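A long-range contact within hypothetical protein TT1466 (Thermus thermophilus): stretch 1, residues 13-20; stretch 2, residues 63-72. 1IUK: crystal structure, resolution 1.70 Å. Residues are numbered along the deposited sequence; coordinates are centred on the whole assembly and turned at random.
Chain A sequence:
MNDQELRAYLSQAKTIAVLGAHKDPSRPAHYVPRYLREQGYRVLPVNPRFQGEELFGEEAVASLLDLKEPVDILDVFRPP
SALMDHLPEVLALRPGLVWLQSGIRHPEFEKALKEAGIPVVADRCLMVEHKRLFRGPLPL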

# COMPACT_ATOMS: atom_id res chain seq x y z
N ALA A 13 -6.04 -3.07 11.16
CA ALA A 13 -6.08 -2.08 10.08
C ALA A 13 -7.40 -2.02 9.34
O ALA A 13 -8.10 -3.02 9.20
N LYS A 14 -7.74 -0.82 8.85
CA LYS A 14 -8.96 -0.61 8.10
C LYS A 14 -8.67 -0.05 6.70
O LYS A 14 -9.10 -0.62 5.70
N THR A 15 -7.95 1.07 6.65
CA THR A 15 -7.65 1.75 5.39
C THR A 15 -6.32 1.37 4.73
O THR A 15 -5.25 1.46 5.34
N ILE A 16 -6.40 0.95 3.47
CA ILE A 16 -5.20 0.59 2.73
C ILE A 16 -5.13 1.45 1.46
O ILE A 16 -5.98 1.33 0.59
N ALA A 17 -4.13 2.32 1.38
CA ALA A 17 -3.97 3.15 0.19
C ALA A 17 -3.07 2.35 -0.75
O ALA A 17 -2.06 1.82 -0.34
N VAL A 18 -3.46 2.27 -2.02
CA VAL A 18 -2.69 1.53 -3.01
C VAL A 18 -1.98 2.52 -3.93
O VAL A 18 -2.61 3.19 -4.76
N LEU A 19 -0.67 2.62 -3.77
CA LEU A 19 0.11 3.54 -4.56
C LEU A 19 0.47 2.85 -5.87
O LEU A 19 1.24 1.88 -5.88
N GLY A 20 -0.07 3.36 -6.96
CA GLY A 20 0.18 2.77 -8.27
C GLY A 20 -0.99 1.88 -8.68
O GLY A 20 -0.83 1.01 -9.54
N SER A 63 -2.47 12.15 -5.90
CA SER A 63 -1.44 12.19 -4.86
C SER A 63 -1.91 11.69 -3.52
O SER A 63 -3.07 11.84 -3.16
N LEU A 64 -0.98 11.13 -2.75
CA LEU A 64 -1.28 10.62 -1.43
C LEU A 64 -1.88 11.72 -0.56
O LEU A 64 -2.74 11.45 0.27
N LEU A 65 -1.43 12.95 -0.77
CA LEU A 65 -1.92 14.07 0.02
C LEU A 65 -3.35 14.44 -0.32
O LEU A 65 -3.96 15.26 0.37
N ASP A 66 -3.90 13.84 -1.37
CA ASP A 66 -5.28 14.11 -1.75
C ASP A 66 -6.23 13.24 -0.92
O ASP A 66 -7.43 13.50 -0.88
N LEU A 67 -5.70 12.22 -0.26
CA LEU A 67 -6.52 11.33 0.55
C LEU A 67 -7.10 12.14 1.69
O LEU A 67 -6.41 12.98 2.27
N LYS A 68 -8.36 11.88 2.01
CA LYS A 68 -9.03 12.64 3.06
C LYS A 68 -9.18 11.89 4.38
O LYS A 68 -10.03 12.25 5.20
N GLU A 69 -8.36 10.87 4.61
CA GLU A 69 -8.42 10.11 5.85
C GLU A 69 -7.10 9.38 6.13
O GLU A 69 -6.32 9.13 5.21
N PRO A 70 -6.83 9.06 7.40
CA PRO A 70 -5.60 8.36 7.79
C PRO A 70 -5.45 7.04 7.08
O PRO A 70 -6.45 6.37 6.81
N VAL A 71 -4.21 6.66 6.79
CA VAL A 71 -3.91 5.42 6.08
C VAL A 71 -3.18 4.47 7.01
O VAL A 71 -2.11 4.79 7.53
N ASP A 72 -3.76 3.29 7.21
CA ASP A 72 -3.16 2.29 8.08
C ASP A 72 -2.05 1.55 7.38
O ASP A 72 -1.02 1.25 7.98

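The most unusual feature of this contact is the polar knot at its T15 end, where each of the five hydrogen bonds between the stretches involves T15 or D72. D72 has chi1 near -67° (m), and its CA-to-CB bond points toward stretch 1. This brings a single carboxylate oxygen, OD1, up to two successive backbone amides. K14 N donates to D72 OD1 at 3.0 Å with an angle of 161°. T15 N donates to the same D72 OD1 at 3.1 Å with an angle of 163°. Both bonds are close to straight; D72 OD1 thus accepts from the last loop residue, K14, and the first strand residue, T15.

T15 answers from the other side of the pairing. Its CA-to-CB bond points toward stretch 2, and chi1 is 61° (p). The hydroxyl has two partners. T15 OG1 donates to P70 O at 2.7 Å, a short bond. It also accepts from D72 N, with D72 N to T15 OG1 at 3.1 Å. The same amide makes a second bond, a weak one, from D72 N to T15 O at 3.0 Å, where the angle falls to 132°. The D72 amide is therefore shared between the hydroxyl and the carbonyl of one residue. T15 is buried and has the largest area covered by the other stretch, 92 Å²; D72 follows with 75 Å².

The methyl of T15 faces a different neighbour. T15 CG2 lies 3.0 Å from E69 OE1, a tight contact but not a hydrogen bond. The CA-to-CB bond of E69 points toward stretch 1, with chi1 82° (p) and chi2 170° (t). K14 is extended, with all four chi angles t. Its amine comes near the same carboxylate, but K14 NZ to E69 OE1 is 4.1 Å, beyond a salt bridge. The opposite charges are near each other without direct pairing. Beside D72, A13 adds a small apolar touch, A13 CB to D72 CB at 3.8 Å.

Further along the strand the contact becomes apolar. A17 is the next residue after T15 whose CA-to-CB bond points toward stretch 2, as expected from strand alternation; those of I16 and V18 point away, and these residues make no contact. The A17 methyl meets two side chains: A17 CB is 3.7 Å from L67 CD1 and 3.8 Å from V71 CG1. The CA-to-CB bond of L67 points toward stretch 1, with chi1 m and chi2 t. V71 is set sideways with chi1 167° (t).

The last contact joins two leucines. L19 and L64 both leave the backbone sideways, yet their ends come nearer. L19 is t, p and L64 is m, t. They meet tip to tip, L19 CD1 to L64 CD2 at 3.8 Å. L64 begins the short 3-10 segment 64-66. Nearby, S63 and D66 hold this turn: S63 N donates to D66 OD1 at 3.2 Å, and L65 N donates to S63 OG at 2.9 Å. Neither S63 nor D66 touches stretch 1.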

# COMPACT_ATOMS: atom_id res chain seq x y z
CB ALA A 13 -4.95 -2.36 9.09
CB LYS A 14 -9.89 0.38 8.81
CG LYS A 14 -10.87 1.04 7.83
CD LYS A 14 -11.75 2.07 8.48
CE LYS A 14 -12.95 2.41 7.60
NZ LYS A 14 -13.48 3.78 7.85
CB THR A 15 -7.70 3.27 5.59
OG1 THR A 15 -6.72 3.65 6.55
CG2 THR A 15 -9.05 3.69 6.14
CB ILE A 16 -5.20 -0.90 2.32
CG1 ILE A 16 -5.34 -1.79 3.55
CG2 ILE A 16 -3.90 -1.23 1.57
CD1 ILE A 16 -5.23 -3.28 3.25
CB ALA A 17 -3.32 4.50 0.55
CB VAL A 18 -3.60 0.59 -3.85
CG1 VAL A 18 -2.78 -0.14 -4.90
CG2 VAL A 18 -4.32 -0.40 -2.91
CB LEU A 19 1.37 3.95 -3.80
CG LEU A 19 2.11 5.13 -4.41
CD1 LEU A 19 1.29 6.39 -4.24
CD2 LEU A 19 3.48 5.25 -3.76
CB SER A 63 -0.92 13.62 -4.69
OG SER A 63 -0.58 13.87 -3.33
CB LEU A 64 -0.02 10.07 -0.77
CG LEU A 64 0.54 8.75 -1.30
CD1 LEU A 64 1.82 8.41 -0.57
CD2 LEU A 64 -0.50 7.63 -1.12
CB LEU A 65 -1.00 15.29 -0.18
CG LEU A 65 0.48 15.13 0.18
CD1 LEU A 65 0.63 14.41 1.50
CD2 LEU A 65 1.19 14.37 -0.94
CB ASP A 66 -5.51 13.81 -3.23
CG ASP A 66 -4.97 14.89 -4.15
OD1 ASP A 66 -4.49 14.52 -5.24
OD2 ASP A 66 -5.04 16.10 -3.80
CB LEU A 67 -5.69 10.16 1.09
CG LEU A 67 -5.27 9.12 0.03
CD1 LEU A 67 -4.46 7.98 0.64
CD2 LEU A 67 -6.53 8.59 -0.63
CB LYS A 68 -10.40 13.12 2.54
CG LYS A 68 -10.32 14.21 1.46
CD LYS A 68 -9.48 15.41 1.92
CE LYS A 68 -9.65 16.63 1.01
NZ LYS A 68 -8.35 17.25 0.61
CB GLU A 69 -9.58 9.11 5.80
CG GLU A 69 -9.29 7.82 5.06
CD GLU A 69 -10.38 6.79 5.26
OE1 GLU A 69 -10.57 6.32 6.40
OE2 GLU A 69 -11.05 6.45 4.26
CB PRO A 70 -5.72 8.20 9.29
CG PRO A 70 -6.68 9.27 9.69
CD PRO A 70 -7.67 9.34 8.58
CB VAL A 71 -3.05 5.72 4.84
CG1 VAL A 71 -2.47 4.43 4.28
CG2 VAL A 71 -3.89 6.45 3.81
CB ASP A 72 -4.23 1.30 8.56
CG ASP A 72 -5.25 1.96 9.48
OD1 ASP A 72 -6.46 1.85 9.22
OD2 ASP A 72 -4.85 2.59 10.48